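Local coordinates for protein cytidine deaminase (Burkholderia pseudomallei, PDB 3DMO) that probably deaminates cytidine and 2'-deoxycytidine to uridine and 2'-deoxyuridine with a catalytic zinc ion, salvaging pyrimidines for UMP synthesis, at residues 82-93 / 111-122. Residues are numbered along the deposited sequence; the frame is centred on the assembly and turned at random.
Sequences AIAVVGETHGPI and LEVVLTNMQGDV
The flat amide of N117 meets the 89-91 loop through ND2, which gives T89 O a bent hydrogen bond (3.0 Å, N-H...O 141°), the oxygen lying off the N117 amide plane. The loops follow two parallel neighbours of the deaminase sheet, strands 80-87 and 112-116, joined through helix 97-107 as a beta-alpha-beta unit. In the plane of the N117 amide ND2 also bonds D121 OD2, on the carboxylate's anti lone pair, while Q119 N and D121 N reach OD1 from opposite faces, the first closing an Asx turn. Chi1 of 59° puts CG between the backbone N and the carbonyl carbon; bonds at both ND2 and OD1 then hold the amide against rotation. The strand ladder runs I83 N to E112 O, I83 O to V114 N (2.8 Å), V85 N to V114 O and V85 O to T116 N. On one sheet face, where helix 11-22 packs, A82, A84 and V86 meet E112, V114 and T116; V86 CB lies 3.7 Å from T116 CG2. On the other, I83 CG2 touches L111 CD2 and V113 CG2, V85 lies alongside L115, and the V85 side chain is about 4 Å from that of E63, the predicted proton donor. The 88-93 segment turns back, so that P92 CB packs on L115 CB (3.8 Å), and the P92 ring crosses D121 at about a right angle. One water donates to E88 OE1 and T89 O and accepts from M118 N and Q119 NE2, bridging both loops. I93 N bonds T116 O at 3.1 Å, nearly straight at hydrogen (173°) but from above the carbonyl plane.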
loop_
_atom_site.group_PDB
_atom_site.type_symbol
_atom_site.label_atom_id
_atom_site.label_comp_id
_atom_site.label_asym_id
_atom_site.label_seq_id
_atom_site.Cartn_x
_atom_site.Cartn_y
_atom_site.Cartn_z
ATOM N N ALA A 82 4.253 -10.846 -21.787
ATOM C CA ALA A 82 4.104 -9.409 -22.023
ATOM C C ALA A 82 2.926 -8.838 -21.254
ATOM O O ALA A 82 1.943 -9.548 -20.968
ATOM C CB ALA A 82 3.922 -9.124 -23.525
ATOM N N ILE A 83 3.021 -7.544 -20.952
ATOM C CA ILE A 83 1.908 -6.779 -20.400
ATOM C C ILE A 83 1.752 -5.468 -21.179
ATOM O O ILE A 83 2.745 -4.811 -21.483
ATOM C CB ILE A 83 2.085 -6.532 -18.864
ATOM C CG1 ILE A 83 0.800 -5.967 -18.237
ATOM C CG2 ILE A 83 3.323 -5.690 -18.567
ATOM C CD1 ILE A 83 0.840 -5.927 -16.704
ATOM N N ALA A 84 0.517 -5.139 -21.565
ATOM C CA ALA A 84 0.197 -3.828 -22.158
ATOM C C ALA A 84 -0.541 -2.986 -21.129
ATOM O O ALA A 84 -1.371 -3.511 -20.391
ATOM C CB ALA A 84 -0.669 -3.991 -23.417
ATOM N N VAL A 85 -0.230 -1.690 -21.067
ATOM C CA VAL A 85 -0.885 -0.766 -20.127
ATOM C C VAL A 85 -1.348 0.467 -20.919
ATOM O O VAL A 85 -0.598 0.985 -21.760
ATOM C CB VAL A 85 0.076 -0.328 -18.976
ATOM C CG1 VAL A 85 -0.704 0.342 -17.820
ATOM C CG2 VAL A 85 0.884 -1.516 -18.462
ATOM N N VAL A 86 -2.570 0.937 -20.648
ATOM C CA VAL A 86 -3.141 2.075 -21.389
ATOM C C VAL A 86 -3.905 3.030 -20.459
ATOM O O VAL A 86 -4.628 2.595 -19.565
ATOM C CB VAL A 86 -4.039 1.599 -22.585
ATOM C CG1 VAL A 86 -5.230 0.751 -22.110
ATOM C CG2 VAL A 86 -4.514 2.782 -23.407
ATOM N N GLY A 87 -3.728 4.330 -20.679
ATOM C CA GLY A 87 -4.541 5.348 -20.019
ATOM C C GLY A 87 -4.677 6.571 -20.909
ATOM O O GLY A 87 -4.065 6.639 -21.974
ATOM N N GLU A 88 -5.479 7.537 -20.464
ATOM C CA GLU A 88 -5.694 8.784 -21.196
ATOM C C GLU A 88 -4.580 9.783 -20.844
ATOM O O GLU A 88 -4.783 10.745 -20.091
ATOM C CB GLU A 88 -7.084 9.354 -20.877
ATOM C CG GLU A 88 -7.489 10.564 -21.717
ATOM C CD GLU A 88 -7.722 10.213 -23.175
ATOM O OE1 GLU A 88 -6.873 10.586 -24.024
ATOM O OE2 GLU A 88 -8.754 9.558 -23.471
ATOM N N THR A 89 -3.401 9.546 -21.406
ATOM C CA THR A 89 -2.223 10.351 -21.108
ATOM C C THR A 89 -1.642 10.951 -22.385
ATOM O O THR A 89 -1.947 10.494 -23.490
ATOM C CB THR A 89 -1.136 9.511 -20.380
ATOM O OG1 THR A 89 -0.944 8.272 -21.075
ATOM C CG2 THR A 89 -1.559 9.203 -18.944
ATOM N N HIS A 90 -0.802 11.972 -22.230
ATOM C CA HIS A 90 -0.175 12.628 -23.382
ATOM C C HIS A 90 0.751 11.692 -24.163
ATOM O O HIS A 90 0.605 11.529 -25.380
ATOM C CB HIS A 90 0.586 13.898 -22.974
ATOM C CG HIS A 90 1.309 14.540 -24.115
ATOM N ND1 HIS A 90 0.687 14.825 -25.313
ATOM C CD2 HIS A 90 2.597 14.924 -24.258
ATOM C CE1 HIS A 90 1.563 15.365 -26.143
ATOM N NE2 HIS A 90 2.728 15.440 -25.526
ATOM N N GLY A 91 1.725 11.115 -23.462
ATOM C CA GLY A 91 2.568 10.059 -24.023
ATOM C C GLY A 91 2.059 8.685 -23.612
ATOM O O GLY A 91 0.974 8.569 -23.023
ATOM N N PRO A 92 2.819 7.625 -23.947
ATOM C CA PRO A 92 2.483 6.297 -23.426
ATOM C C PRO A 92 2.441 6.355 -21.902
ATOM O O PRO A 92 3.315 6.980 -21.291
ATOM C CB PRO A 92 3.652 5.429 -23.903
ATOM C CG PRO A 92 4.160 6.125 -25.142
ATOM C CD PRO A 92 4.005 7.598 -24.823
ATOM N N ILE A 93 1.428 5.736 -21.302
ATOM C CA ILE A 93 1.252 5.784 -19.853
ATOM C C ILE A 93 2.479 5.212 -19.133
ATOM O O ILE A 93 3.049 4.209 -19.560
ATOM C CB ILE A 93 -0.095 5.120 -19.402
ATOM C CG1 ILE A 93 -0.406 5.476 -17.939
ATOM C CG2 ILE A 93 -0.104 3.598 -19.685
ATOM C CD1 ILE A 93 -1.814 5.133 -17.521
ATOM N N LEU A 111 10.534 -9.122 -18.491
ATOM C CA LEU A 111 9.140 -8.998 -18.935
ATOM C C LEU A 111 8.993 -7.834 -19.918
ATOM O O LEU A 111 9.433 -6.728 -19.629
ATOM C CB LEU A 111 8.185 -8.797 -17.750
ATOM C CG LEU A 111 6.716 -8.533 -18.105
ATOM C CD1 LEU A 111 6.028 -9.793 -18.563
ATOM C CD2 LEU A 111 5.958 -7.895 -16.941
ATOM N N GLU A 112 8.377 -8.101 -21.068
ATOM C CA GLU A 112 8.124 -7.070 -22.074
ATOM C C GLU A 112 6.939 -6.222 -21.634
ATOM O O GLU A 112 5.892 -6.756 -21.276
ATOM C CB GLU A 112 7.853 -7.705 -23.442
ATOM C CG GLU A 112 7.586 -6.702 -24.557
ATOM C CD GLU A 112 7.322 -7.366 -25.902
ATOM O OE1 GLU A 112 6.343 -8.132 -26.013
ATOM O OE2 GLU A 112 8.086 -7.106 -26.857
ATOM N N VAL A 113 7.121 -4.903 -21.651
ATOM C CA VAL A 113 6.102 -3.969 -21.195
ATOM C C VAL A 113 5.754 -3.029 -22.358
ATOM O O VAL A 113 6.615 -2.302 -22.854
ATOM C CB VAL A 113 6.596 -3.169 -19.955
ATOM C CG1 VAL A 113 5.544 -2.171 -19.505
ATOM C CG2 VAL A 113 6.964 -4.118 -18.806
ATOM N N VAL A 114 4.503 -3.087 -22.806
ATOM C CA VAL A 114 4.010 -2.277 -23.920
ATOM C C VAL A 114 3.150 -1.142 -23.351
ATOM O O VAL A 114 2.062 -1.390 -22.824
ATOM C CB VAL A 114 3.147 -3.127 -24.915
ATOM C CG1 VAL A 114 2.665 -2.274 -26.086
ATOM C CG2 VAL A 114 3.917 -4.364 -25.407
ATOM N N LEU A 115 3.650 0.089 -23.446
ATOM C CA LEU A 115 2.959 1.248 -22.870
ATOM C C LEU A 115 2.306 2.062 -23.967
ATOM O O LEU A 115 2.922 2.323 -24.998
ATOM C CB LEU A 115 3.943 2.122 -22.090
ATOM C CG LEU A 115 4.697 1.396 -20.986
ATOM C CD1 LEU A 115 5.783 2.309 -20.433
ATOM C CD2 LEU A 115 3.719 0.903 -19.902
ATOM N N THR A 116 1.065 2.470 -23.741
ATOM C CA THR A 116 0.335 3.225 -24.754
ATOM C C THR A 116 -0.676 4.204 -24.144
ATOM O O THR A 116 -0.827 4.280 -22.925
ATOM C CB THR A 116 -0.316 2.271 -25.805
ATOM O OG1 THR A 116 -0.750 3.027 -26.944
ATOM C CG2 THR A 116 -1.485 1.481 -25.230
ATOM N N ASN A 117 -1.347 4.971 -24.995
ATOM C CA ASN A 117 -2.408 5.862 -24.544
ATOM C C ASN A 117 -3.608 5.664 -25.448
ATOM O O ASN A 117 -3.697 4.638 -26.126
ATOM C CB ASN A 117 -1.940 7.322 -24.514
ATOM C CG ASN A 117 -1.464 7.813 -25.870
ATOM O OD1 ASN A 117 -1.624 7.130 -26.878
ATOM N ND2 ASN A 117 -0.866 8.998 -25.899
ATOM N N MET A 118 -4.522 6.628 -25.460
ATOM C CA MET A 118 -5.733 6.520 -26.266
ATOM C C MET A 118 -5.587 7.237 -27.609
ATOM O O MET A 118 -6.579 7.439 -28.313
ATOM C CB MET A 118 -6.938 7.067 -25.498
ATOM C CG MET A 118 -7.252 6.329 -24.196
ATOM S SD MET A 118 -7.554 4.565 -24.417
ATOM C CE MET A 118 -9.158 4.541 -25.217
ATOM N N GLN A 119 -4.357 7.601 -27.963
ATOM C CA GLN A 119 -4.083 8.378 -29.176
ATOM C C GLN A 119 -3.026 7.745 -30.085
ATOM O O GLN A 119 -2.419 8.436 -30.905
ATOM C CB GLN A 119 -3.639 9.798 -28.804
ATOM C CG GLN A 119 -4.624 10.570 -27.950
ATOM C CD GLN A 119 -4.057 11.903 -27.534
ATOM O OE1 GLN A 119 -4.132 12.882 -28.282
ATOM N NE2 GLN A 119 -3.461 11.949 -26.341
ATOM N N GLY A 120 -2.782 6.446 -29.917
ATOM C CA GLY A 120 -1.833 5.714 -30.764
ATOM C C GLY A 120 -0.348 5.832 -30.453
ATOM O O GLY A 120 0.484 5.343 -31.219
ATOM N N ASP A 121 0.006 6.475 -29.346
ATOM C CA ASP A 121 1.415 6.571 -28.953
ATOM C C ASP A 121 1.848 5.330 -28.177
ATOM O O ASP A 121 1.212 4.962 -27.186
ATOM C CB ASP A 121 1.668 7.835 -28.132
ATOM C CG ASP A 121 1.210 9.088 -28.858
ATOM O OD1 ASP A 121 1.758 9.388 -29.949
ATOM O OD2 ASP A 121 0.291 9.759 -28.343
ATOM N N VAL A 122 2.921 4.694 -28.643
ATOM C CA VAL A 122 3.381 3.417 -28.091
ATOM C C VAL A 122 4.867 3.473 -27.783
ATOM O O VAL A 122 5.646 4.009 -28.565
ATOM C CB VAL A 122 3.116 2.238 -29.067
ATOM C CG1 VAL A 122 3.652 0.909 -28.495
ATOM C CG2 VAL A 122 1.646 2.111 -29.369
HETATM O O HOH W 1 -4.458 9.465 -24.587
#